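Uroporphyrinogen III cosynthase (HemD) (Helicobacter pylori, PDB 3P9Z) probably catalyses the cyclization of the linear tetrapyrrole hydroxymethylbilane to the macrocycle uroporphyrinogen III, with release of water, in porphyrin biosynthesis. Local coordinates at residues A[5-10]-A[219-224]; A[12-15]-A[19-22]; A[49-54]-A[139-144]; A[127-130]-A[135-138]. All coordinates share one frame; numbering follows the deposited sequence.

Contact 1. Residues A[5-10]-A[219-224]; sequences REIVWV and ELALSL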
loop_
_atom_site.group_PDB
_atom_site.type_symbol
_atom_site.label_atom_id
_atom_site.label_comp_id
_atom_site.label_asym_id
_atom_site.label_seq_id
_atom_site.Cartn_x
_atom_site.Cartn_y
_atom_site.Cartn_z
ATOM N N ARG A 5 -22.587 -0.268 18.225
ATOM C CA ARG A 5 -21.376 -1.050 17.945
ATOM C C ARG A 5 -20.180 -0.136 17.648
ATOM O O ARG A 5 -20.344 0.882 16.993
ATOM C CB ARG A 5 -21.637 -2.013 16.781
ATOM C CG ARG A 5 -22.868 -2.912 16.979
ATOM C CD ARG A 5 -23.118 -3.790 15.762
ATOM N NE ARG A 5 -22.044 -4.762 15.607
ATOM C CZ ARG A 5 -21.899 -5.592 14.581
ATOM N NH1 ARG A 5 -22.788 -5.616 13.586
ATOM N NH2 ARG A 5 -20.874 -6.428 14.569
ATOM N N GLU A 6 -19.000 -0.504 18.145
ATOM C CA GLU A 6 -17.767 0.245 17.902
ATOM C C GLU A 6 -17.225 -0.007 16.493
ATOM O O GLU A 6 -17.122 -1.149 16.072
ATOM C CB GLU A 6 -16.684 -0.176 18.891
ATOM C CG GLU A 6 -16.636 0.591 20.209
ATOM C CD GLU A 6 -15.218 0.618 20.781
ATOM O OE1 GLU A 6 -14.270 1.022 20.063
ATOM O OE2 GLU A 6 -15.050 0.221 21.949
ATOM N N ILE A 7 -16.845 1.057 15.798
ATOM C CA ILE A 7 -16.232 0.963 14.479
ATOM C C ILE A 7 -14.694 1.078 14.599
ATOM O O ILE A 7 -14.166 2.087 15.099
ATOM C CB ILE A 7 -16.822 2.018 13.528
ATOM C CG1 ILE A 7 -18.309 1.734 13.277
ATOM C CG2 ILE A 7 -16.038 2.098 12.200
ATOM C CD1 ILE A 7 -19.090 2.896 12.650
ATOM N N VAL A 8 -13.996 0.035 14.148
ATOM C CA VAL A 8 -12.532 -0.035 14.223
ATOM C C VAL A 8 -11.886 -0.175 12.831
ATOM O O VAL A 8 -12.235 -1.066 12.056
ATOM C CB VAL A 8 -12.082 -1.203 15.134
ATOM C CG1 VAL A 8 -10.575 -1.180 15.374
ATOM C CG2 VAL A 8 -12.807 -1.153 16.465
ATOM N N TRP A 9 -10.938 0.715 12.531
ATOM C CA TRP A 9 -10.171 0.669 11.292
ATOM C C TRP A 9 -8.949 -0.222 11.492
ATOM O O TRP A 9 -8.215 -0.084 12.482
ATOM C CB TRP A 9 -9.702 2.070 10.904
ATOM C CG TRP A 9 -10.805 3.051 10.606
ATOM C CD1 TRP A 9 -11.445 3.854 11.496
ATOM C CD2 TRP A 9 -11.379 3.334 9.322
ATOM N NE1 TRP A 9 -12.387 4.638 10.852
ATOM C CE2 TRP A 9 -12.364 4.332 9.514
ATOM C CE3 TRP A 9 -11.141 2.857 8.026
ATOM C CZ2 TRP A 9 -13.123 4.852 8.458
ATOM C CZ3 TRP A 9 -11.885 3.383 6.969
ATOM C CH2 TRP A 9 -12.870 4.365 7.197
ATOM N N VAL A 10 -8.736 -1.137 10.554
ATOM C CA VAL A 10 -7.548 -1.967 10.512
ATOM C C VAL A 10 -6.861 -1.530 9.221
ATOM O O VAL A 10 -7.252 -1.929 8.120
ATOM C CB VAL A 10 -7.894 -3.484 10.494
ATOM C CG1 VAL A 10 -6.632 -4.329 10.638
ATOM C CG2 VAL A 10 -8.903 -3.838 11.607
ATOM N N GLU A 219 -19.234 4.737 5.251
ATOM C CA GLU A 219 -20.671 4.769 4.971
ATOM C C GLU A 219 -21.260 3.405 5.300
ATOM O O GLU A 219 -22.237 3.310 6.028
ATOM C CB GLU A 219 -20.978 5.134 3.509
ATOM C CG GLU A 219 -20.755 6.576 3.154
ATOM C CD GLU A 219 -21.772 7.524 3.795
ATOM O OE1 GLU A 219 -22.933 7.105 4.081
ATOM O OE2 GLU A 219 -21.405 8.702 3.996
ATOM N N LEU A 220 -20.627 2.356 4.793
ATOM C CA LEU A 220 -21.072 0.994 5.057
ATOM C C LEU A 220 -21.055 0.692 6.557
ATOM O O LEU A 220 -22.053 0.208 7.094
ATOM C CB LEU A 220 -20.235 -0.028 4.272
ATOM C CG LEU A 220 -20.558 -1.532 4.426
ATOM C CD1 LEU A 220 -22.042 -1.848 4.191
ATOM C CD2 LEU A 220 -19.680 -2.346 3.469
ATOM N N ALA A 221 -19.937 0.993 7.226
ATOM C CA ALA A 221 -19.827 0.759 8.670
ATOM C C ALA A 221 -20.933 1.461 9.457
ATOM O O ALA A 221 -21.578 0.848 10.322
ATOM C CB ALA A 221 -18.441 1.173 9.190
ATOM N N LEU A 222 -21.172 2.731 9.135
ATOM C CA LEU A 222 -22.187 3.520 9.840
ATOM C C LEU A 222 -23.605 3.004 9.603
ATOM O O LEU A 222 -24.440 3.095 10.493
ATOM C CB LEU A 222 -22.103 4.995 9.471
ATOM C CG LEU A 222 -20.848 5.742 9.946
ATOM C CD1 LEU A 222 -20.787 7.107 9.275
ATOM C CD2 LEU A 222 -20.852 5.881 11.461
ATOM N N SER A 223 -23.873 2.461 8.418
ATOM C CA SER A 223 -25.190 1.883 8.143
ATOM C C SER A 223 -25.464 0.659 9.029
ATOM O O SER A 223 -26.593 0.187 9.123
ATOM C CB SER A 223 -25.304 1.490 6.669
ATOM O OG SER A 223 -24.473 0.379 6.386
ATOM N N LEU A 224 -24.418 0.151 9.672
ATOM C CA LEU A 224 -24.506 -1.089 10.439
ATOM C C LEU A 224 -24.349 -0.880 11.945
ATOM O O LEU A 224 -24.504 -1.825 12.725
ATOM C CB LEU A 224 -23.471 -2.117 9.933
ATOM C CG LEU A 224 -23.690 -2.732 8.548
ATOM C CD1 LEU A 224 -22.422 -3.393 8.058
ATOM C CD2 LEU A 224 -24.848 -3.742 8.542
#
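With chi1 at -65° and chi2 at 165°, Ile7 carries CG1 beside its backbone N and extends CD1 to Leu222 and Ala221, while CG2, anti to that N, meets Ala221 as well. Both branches rest on the same side of the Ala221 methyl: its CB is 3.9 Å from Ile7 CD1 and 4.0 Å from Ile7 CG2. CD1 also meets one branch of Leu222, 3.7 Å from Leu222 CD2, the two side chains crossing at about a right angle. The CB of Leu222 points away from the strand, and only its branched end comes round to make this touch. The small Ala221 lets the helix turn come near, with CA atoms of Ile7 and Ala221 6.8 Å apart. Nearer the N-terminus, Arg5 CD lies 3.9 Å from Leu224 O, a contact without a hydrogen bond; the guanidinium is bonded elsewhere, NE to Lys162 O and NH2 to Thr187 OG1. A backbone hydrogen bond between Arg5 and Arg225 also links the two chain ends. Ile7 also touches Ile166 of the adjacent parallel strand 164-167. This is helix-on-sheet packing of an alpha/beta domain, the last helix, 214-223, lying against strand 7-10.

Contact 2. Residues A[12-15]-A[19-22]; sequences SQRI and KTLI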
loop_
_atom_site.group_PDB
_atom_site.type_symbol
_atom_site.label_atom_id
_atom_site.label_comp_id
_atom_site.label_asym_id
_atom_site.label_seq_id
_atom_site.Cartn_x
_atom_site.Cartn_y
_atom_site.Cartn_z
ATOM N N SER A 12 -3.368 1.475 7.754
ATOM C CA SER A 12 -1.965 1.906 7.936
ATOM C C SER A 12 -1.816 3.250 8.660
ATOM O O SER A 12 -0.714 3.618 9.071
ATOM C CB SER A 12 -1.269 1.976 6.583
ATOM O OG SER A 12 -2.071 2.731 5.694
ATOM N N GLN A 13 -2.927 3.962 8.826
ATOM C CA GLN A 13 -2.909 5.307 9.388
ATOM C C GLN A 13 -4.115 5.532 10.265
ATOM O O GLN A 13 -5.189 5.007 9.989
ATOM C CB GLN A 13 -2.904 6.343 8.268
ATOM C CG GLN A 13 -1.508 6.896 7.947
ATOM C CD GLN A 13 -1.263 6.955 6.450
ATOM O OE1 GLN A 13 -0.621 6.063 5.884
ATOM N NE2 GLN A 13 -1.794 7.984 5.793
ATOM N N ARG A 14 -3.932 6.318 11.317
ATOM C CA ARG A 14 -5.000 6.637 12.244
ATOM C C ARG A 14 -6.067 7.473 11.547
ATOM O O ARG A 14 -5.760 8.414 10.801
ATOM C CB ARG A 14 -4.446 7.378 13.473
ATOM C CG ARG A 14 -5.467 7.532 14.583
ATOM C CD ARG A 14 -4.814 7.766 15.936
ATOM N NE ARG A 14 -4.669 9.193 16.210
ATOM C CZ ARG A 14 -5.620 9.969 16.733
ATOM N NH1 ARG A 14 -6.813 9.470 17.050
ATOM N NH2 ARG A 14 -5.381 11.258 16.935
ATOM N N ILE A 15 -7.317 7.079 11.757
ATOM C CA ILE A 15 -8.457 7.845 11.286
ATOM C C ILE A 15 -9.217 8.349 12.527
ATOM O O ILE A 15 -10.107 7.675 13.053
ATOM C CB ILE A 15 -9.323 7.019 10.276
ATOM C CG1 ILE A 15 -8.525 6.761 8.982
ATOM C CG2 ILE A 15 -10.654 7.723 9.923
ATOM C CD1 ILE A 15 -8.916 5.470 8.260
ATOM N N LYS A 19 -11.150 4.415 16.696
ATOM C CA LYS A 19 -10.138 3.423 17.052
ATOM C C LYS A 19 -9.507 2.863 15.751
ATOM O O LYS A 19 -10.209 2.515 14.790
ATOM C CB LYS A 19 -10.786 2.327 17.922
ATOM C CG LYS A 19 -9.872 1.139 18.310
ATOM C CD LYS A 19 -10.553 0.236 19.367
ATOM C CE LYS A 19 -9.754 -1.056 19.646
ATOM N NZ LYS A 19 -8.426 -0.780 20.305
ATOM N N THR A 20 -8.183 2.831 15.711
ATOM C CA THR A 20 -7.465 2.283 14.566
ATOM C C THR A 20 -6.379 1.292 15.002
ATOM O O THR A 20 -5.556 1.596 15.868
ATOM C CB THR A 20 -6.841 3.390 13.691
ATOM O OG1 THR A 20 -7.869 4.270 13.212
ATOM C CG2 THR A 20 -6.111 2.786 12.469
ATOM N N LEU A 21 -6.370 0.121 14.375
ATOM C CA LEU A 21 -5.329 -0.875 14.613
ATOM C C LEU A 21 -4.286 -0.769 13.504
ATOM O O LEU A 21 -4.591 -1.035 12.338
ATOM C CB LEU A 21 -5.941 -2.281 14.643
ATOM C CG LEU A 21 -6.441 -2.879 15.975
ATOM C CD1 LEU A 21 -7.318 -1.921 16.766
ATOM C CD2 LEU A 21 -7.199 -4.188 15.746
ATOM N N ILE A 22 -3.070 -0.361 13.861
ATOM C CA ILE A 22 -1.973 -0.269 12.892
ATOM C C ILE A 22 -1.015 -1.392 13.245
ATOM O O ILE A 22 -0.148 -1.253 14.129
ATOM C CB ILE A 22 -1.261 1.119 12.929
ATOM C CG1 ILE A 22 -2.271 2.251 12.675
ATOM C CG2 ILE A 22 -0.058 1.181 11.903
ATOM C CD1 ILE A 22 -1.745 3.663 13.065
#
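Thr20 packs closely against the backbone of 13-15, whereas the side chains of Gln13 and Arg14 lie on the solvent side. Chi1 of -59° sets Thr20 OG1 beside its own backbone N and CG2 anti to that N. OG1 accepts the amide of Ile15, with Ile15 N to Thr20 OG1 3.2 Å and a nearly straight N-H...O angle of 176°. The same hydroxyl also bonds Tyr18 O, so two partners hold it, and the Ile15 bond ties the loop to the strand. CG2 rests 3.5 Å from Gln13 O, and Arg14 CA sits above the fork, 3.8 Å from Thr20 OG1 and 4.0 Å from Thr20 CG2.

Two residues on, the packing is looser. Ile22 lays CD1 alongside the peptide between Gln13 and Arg14, 3.9 Å from Arg14 N, and its other branch, CG2, approaches Ser12 O at 3.8 Å; neither is a polar contact. Gln13 turns its CB away from the strand, and the far end of Arg14 also leads off, so the exposed face of the contact consists of long polar chains with little hold on 19-22. Ile15 and Thr20 both touch the buried Trp9 of strand 7-10. The arrangement is a connecting loop folded back over the strand it leads into, between the parallel neighbours 7-10 and 19-28, with a threonine hydroxyl bonded to the loop backbone.

Contact 3. Residues A[49-54]-A[139-144]; sequences VFSLLE and AVVYEN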
loop_
_atom_site.group_PDB
_atom_site.type_symbol
_atom_site.label_atom_id
_atom_site.label_comp_id
_atom_site.label_asym_id
_atom_site.label_seq_id
_atom_site.Cartn_x
_atom_site.Cartn_y
_atom_site.Cartn_z
ATOM N N VAL A 49 8.206 6.005 -2.867
ATOM C CA VAL A 49 8.651 7.404 -2.878
ATOM C C VAL A 49 9.194 7.827 -1.500
ATOM O O VAL A 49 10.301 8.384 -1.397
ATOM C CB VAL A 49 7.534 8.384 -3.353
ATOM C CG1 VAL A 49 8.073 9.815 -3.467
ATOM C CG2 VAL A 49 6.931 7.919 -4.704
ATOM N N PHE A 50 8.427 7.539 -0.442
ATOM C CA PHE A 50 8.842 7.907 0.921
ATOM C C PHE A 50 10.144 7.238 1.340
ATOM O O PHE A 50 10.950 7.831 2.041
ATOM C CB PHE A 50 7.751 7.566 1.934
ATOM C CG PHE A 50 6.494 8.337 1.739
ATOM C CD1 PHE A 50 6.535 9.682 1.379
ATOM C CD2 PHE A 50 5.255 7.722 1.928
ATOM C CE1 PHE A 50 5.355 10.410 1.201
ATOM C CE2 PHE A 50 4.069 8.434 1.749
ATOM C CZ PHE A 50 4.110 9.776 1.381
ATOM N N SER A 51 10.325 5.996 0.913
ATOM C CA SER A 51 11.549 5.263 1.142
ATOM C C SER A 51 12.743 5.999 0.542
ATOM O O SER A 51 13.751 6.176 1.215
ATOM C CB SER A 51 11.453 3.855 0.541
ATOM O OG SER A 51 12.671 3.139 0.761
ATOM N N LEU A 52 12.636 6.419 -0.717
ATOM C CA LEU A 52 13.737 7.150 -1.380
ATOM C C LEU A 52 14.068 8.456 -0.656
ATOM O O LEU A 52 15.226 8.724 -0.350
ATOM C CB LEU A 52 13.416 7.417 -2.860
ATOM C CG LEU A 52 13.333 6.216 -3.807
ATOM C CD1 LEU A 52 12.968 6.701 -5.195
ATOM C CD2 LEU A 52 14.641 5.411 -3.839
ATOM N N LEU A 53 13.036 9.238 -0.357
ATOM C CA LEU A 53 13.171 10.470 0.414
ATOM C C LEU A 53 13.949 10.313 1.743
ATOM O O LEU A 53 14.779 11.165 2.087
ATOM C CB LEU A 53 11.784 11.074 0.672
ATOM C CG LEU A 53 11.061 11.590 -0.578
ATOM C CD1 LEU A 53 9.644 12.003 -0.239
ATOM C CD2 LEU A 53 11.820 12.764 -1.206
ATOM N N GLU A 54 13.687 9.227 2.468
ATOM C CA GLU A 54 14.324 8.986 3.761
ATOM C C GLU A 54 15.744 8.421 3.669
ATOM O O GLU A 54 16.664 8.965 4.283
ATOM C CB GLU A 54 13.449 8.095 4.660
ATOM C CG GLU A 54 14.032 7.901 6.054
ATOM C CD GLU A 54 13.085 7.219 7.037
ATOM O OE1 GLU A 54 11.950 7.719 7.229
ATOM O OE2 GLU A 54 13.492 6.187 7.634
ATOM N N ALA A 139 14.296 -2.662 -8.233
ATOM C CA ALA A 139 14.976 -2.599 -6.941
ATOM C C ALA A 139 13.940 -2.504 -5.833
ATOM O O ALA A 139 13.066 -1.638 -5.857
ATOM C CB ALA A 139 15.939 -1.421 -6.872
ATOM N N VAL A 140 14.069 -3.412 -4.872
ATOM C CA VAL A 140 13.276 -3.452 -3.660
ATOM C C VAL A 140 13.704 -2.315 -2.709
ATOM O O VAL A 140 14.821 -2.308 -2.190
ATOM C CB VAL A 140 13.478 -4.825 -2.966
ATOM C CG1 VAL A 140 12.835 -4.851 -1.569
ATOM C CG2 VAL A 140 12.931 -5.972 -3.866
ATOM N N VAL A 141 12.821 -1.356 -2.464
ATOM C CA VAL A 141 13.183 -0.254 -1.564
ATOM C C VAL A 141 12.350 -0.228 -0.285
ATOM O O VAL A 141 12.592 0.590 0.610
ATOM C CB VAL A 141 13.164 1.128 -2.283
ATOM C CG1 VAL A 141 14.192 1.130 -3.465
ATOM C CG2 VAL A 141 11.774 1.474 -2.767
ATOM N N TYR A 142 11.362 -1.114 -0.191
ATOM C CA TYR A 142 10.592 -1.202 1.053
ATOM C C TYR A 142 9.911 -2.548 1.223
ATOM O O TYR A 142 9.764 -3.308 0.263
ATOM C CB TYR A 142 9.576 -0.043 1.196
ATOM C CG TYR A 142 8.313 -0.236 0.394
ATOM C CD1 TYR A 142 8.267 0.122 -0.950
ATOM C CD2 TYR A 142 7.164 -0.796 0.967
ATOM C CE1 TYR A 142 7.127 -0.059 -1.711
ATOM C CE2 TYR A 142 5.993 -0.989 0.193
ATOM C CZ TYR A 142 5.996 -0.603 -1.140
ATOM O OH TYR A 142 4.887 -0.772 -1.932
ATOM N N GLU A 143 9.514 -2.817 2.468
ATOM C CA GLU A 143 8.742 -3.995 2.812
ATOM C C GLU A 143 7.680 -3.612 3.837
ATOM O O GLU A 143 7.942 -2.828 4.762
ATOM C CB GLU A 143 9.656 -5.080 3.371
ATOM C CG GLU A 143 8.973 -6.422 3.523
ATOM C CD GLU A 143 9.868 -7.489 4.132
ATOM O OE1 GLU A 143 11.006 -7.176 4.543
ATOM O OE2 GLU A 143 9.425 -8.655 4.197
ATOM N N ASN A 144 6.474 -4.137 3.642
ATOM C CA ASN A 144 5.382 -3.947 4.580
ATOM C C ASN A 144 5.375 -5.172 5.472
ATOM O O ASN A 144 5.101 -6.283 5.015
ATOM C CB ASN A 144 4.047 -3.780 3.839
ATOM C CG ASN A 144 2.879 -3.523 4.784
ATOM O OD1 ASN A 144 3.037 -2.923 5.853
ATOM N ND2 ASN A 144 1.689 -3.974 4.383
#
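Ser51 meets Val141 where helix 46-55 lies across strand 135-146, a helix-on-sheet packing in the alpha/beta lobe built on strands 40-43, 112-118 and 135-146. The axes of the two short segments approach to 7.7 Å with an angle of 107° between their directions, so the helix runs nearly crosswise and a single small residue faces the strand at the crossing. Ser51 CB, pointing at the strand, has Val141 O as its nearest partner at 3.5 Å, with Val141 CG2 at 4.1 Å and Tyr142 CB at 4.4 Å from the same Ser51 CB. From CB the chain continues to OG, which lies anti to the serine's backbone N, within bonding distance of Val141 O. This OG of Ser51 also lies 3.7 Å from Val141 CB, at the root of the valine side chain.

Leu52 contributes a thinner apolar contact: its CB is directed to the flank, but its end swings nearer, bringing CD2 to 4.3 Å from Val141 CG1. Leu116 of the adjacent strand 112-118 touches both Leu52 and Val141. Tyr142 adds little area to the helix contact; its side chain is about 4 Å from a bound malonate ion, probably from the crystallisation liquor, and touches Ser45 and Ala118. The one hydrogen bond between the segments runs from Ser51 OG to Val141 O at 2.6 Å, with the donor above the carbonyl plane, 37° out of it, and a C=O...OG angle of 135°.

Contact 4. Residues A[127-130]-A[135-138]; sequences TILL and DFKQ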
loop_
_atom_site.group_PDB
_atom_site.type_symbol
_atom_site.label_atom_id
_atom_site.label_comp_id
_atom_site.label_asym_id
_atom_site.label_seq_id
_atom_site.Cartn_x
_atom_site.Cartn_y
_atom_site.Cartn_z
ATOM N N THR A 127 6.009 -8.997 -14.200
ATOM C CA THR A 127 5.514 -9.912 -15.236
ATOM C C THR A 127 4.821 -9.117 -16.336
ATOM O O THR A 127 5.073 -9.350 -17.523
ATOM C CB THR A 127 4.542 -10.991 -14.680
ATOM O OG1 THR A 127 3.363 -10.366 -14.152
ATOM C CG2 THR A 127 5.211 -11.815 -13.596
ATOM N N ILE A 128 3.972 -8.167 -15.931
ATOM C CA ILE A 128 3.270 -7.282 -16.869
ATOM C C ILE A 128 4.248 -6.495 -17.770
ATOM O O ILE A 128 4.053 -6.399 -18.984
ATOM C CB ILE A 128 2.321 -6.318 -16.121
ATOM C CG1 ILE A 128 1.302 -7.120 -15.281
ATOM C CG2 ILE A 128 1.628 -5.373 -17.113
ATOM C CD1 ILE A 128 0.464 -6.288 -14.292
ATOM N N LEU A 129 5.306 -5.955 -17.171
ATOM C CA LEU A 129 6.347 -5.272 -17.933
ATOM C C LEU A 129 7.064 -6.210 -18.908
ATOM O O LEU A 129 7.213 -5.879 -20.088
ATOM C CB LEU A 129 7.342 -4.603 -16.987
ATOM C CG LEU A 129 6.827 -3.379 -16.223
ATOM C CD1 LEU A 129 7.839 -2.949 -15.165
ATOM C CD2 LEU A 129 6.489 -2.217 -17.172
ATOM N N LEU A 130 7.488 -7.374 -18.409
ATOM C CA LEU A 130 8.108 -8.407 -19.237
ATOM C C LEU A 130 7.198 -8.803 -20.402
ATOM O O LEU A 130 7.663 -8.934 -21.526
ATOM C CB LEU A 130 8.494 -9.646 -18.411
ATOM C CG LEU A 130 9.141 -10.813 -19.193
ATOM C CD1 LEU A 130 10.593 -10.503 -19.586
ATOM C CD2 LEU A 130 9.073 -12.121 -18.420
ATOM N N ASP A 135 12.225 -2.904 -21.380
ATOM C CA ASP A 135 13.567 -3.021 -20.819
ATOM C C ASP A 135 13.561 -2.401 -19.414
ATOM O O ASP A 135 13.546 -1.170 -19.270
ATOM C CB ASP A 135 14.555 -2.266 -21.731
ATOM C CG ASP A 135 16.007 -2.353 -21.260
ATOM O OD1 ASP A 135 16.292 -2.975 -20.208
ATOM O OD2 ASP A 135 16.871 -1.782 -21.966
ATOM N N PHE A 136 13.566 -3.250 -18.386
ATOM C CA PHE A 136 13.462 -2.765 -17.008
ATOM C C PHE A 136 14.368 -3.518 -16.024
ATOM O O PHE A 136 14.715 -4.684 -16.244
ATOM C CB PHE A 136 12.001 -2.797 -16.521
ATOM C CG PHE A 136 11.519 -4.168 -16.132
ATOM C CD1 PHE A 136 11.162 -5.099 -17.106
ATOM C CD2 PHE A 136 11.435 -4.535 -14.784
ATOM C CE1 PHE A 136 10.723 -6.388 -16.747
ATOM C CE2 PHE A 136 10.995 -5.817 -14.415
ATOM C CZ PHE A 136 10.642 -6.741 -15.400
ATOM N N LYS A 137 14.756 -2.816 -14.964
ATOM C CA LYS A 137 15.318 -3.411 -13.759
ATOM C C LYS A 137 14.410 -3.078 -12.563
ATOM O O LYS A 137 13.670 -2.083 -12.589
ATOM C CB LYS A 137 16.756 -2.921 -13.510
ATOM C CG LYS A 137 17.800 -3.419 -14.544
ATOM C CD LYS A 137 17.839 -4.968 -14.632
ATOM C CE LYS A 137 18.876 -5.480 -15.632
ATOM N NZ LYS A 137 18.637 -4.983 -17.020
ATOM N N GLN A 138 14.456 -3.921 -11.536
ATOM C CA GLN A 138 13.674 -3.741 -10.306
ATOM C C GLN A 138 14.616 -3.580 -9.135
ATOM O O GLN A 138 15.615 -4.302 -9.047
ATOM C CB GLN A 138 12.864 -4.993 -9.994
ATOM C CG GLN A 138 12.000 -5.483 -11.094
ATOM C CD GLN A 138 11.096 -6.595 -10.619
ATOM O OE1 GLN A 138 11.472 -7.767 -10.624
ATOM N NE2 GLN A 138 9.902 -6.238 -10.231
#
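The helix segment 127-130 passes the start of strand 135-146 at a backbone separation of 7.6 Å between the CA atoms of Leu129 and Phe136, a gap spanned by the aromatic ring. Phe136 points its CB at the helix; chi1 of 78° puts CG between its backbone N and carbonyl carbon, and chi2 of -78° turns one ring face to Leu129. Leu129 CB lies over that face in a CH-pi contact, 4.0 Å from the ring centroid and 20° off the ring normal. It is displaced to the CD1-CE1 side, where it comes 3.8 Å from Phe136 CE1. The branch CD1 of Leu129 meets the other part of the ring, 3.9 Å from Phe136 CD2 and close to CG. Leu130 N lies 3.8 Å from Phe136 CE1, obliquely to the ring, and Leu130 CB 4.3 Å from the same atom. Further cover comes from the same chain, with Val113 and Asp126 against Phe136 and with Phe105 and Ile134 against Leu129. No hydrogen bond crosses between the segments; they meet by apolar and CH-pi packing. The arrangement belongs to the beta-alpha-beta unit of strand 112-118, helix 125-131 and strand 135-146, whose helix packs on the parallel strands it connects.

All four contacts reach one mixed sheet but fall in two groups. Contacts 1 and 2, centres 13 Å apart, touch directly: Trp9 N lies 3.0 Å from Lys19 O and Trp9 O 2.7 Å from Leu21 N, probable hydrogen bonds between neighbouring strands. Contacts 3 and 4, centres 18 Å apart, share strand 135-146. Strands 19-28 and 135-146, antiparallel neighbours, bridge the groups; the nearest atoms of contacts 2 and 3 are about 7 Å apart, the centres of contacts 1 and 4 about 40 Å. A malonate ion, probably from the crystallisation liquor, lies about 4 Å from the Tyr142 side chain of contact 3 and may mark a pocket. Along the chain, contact 1 encloses the others.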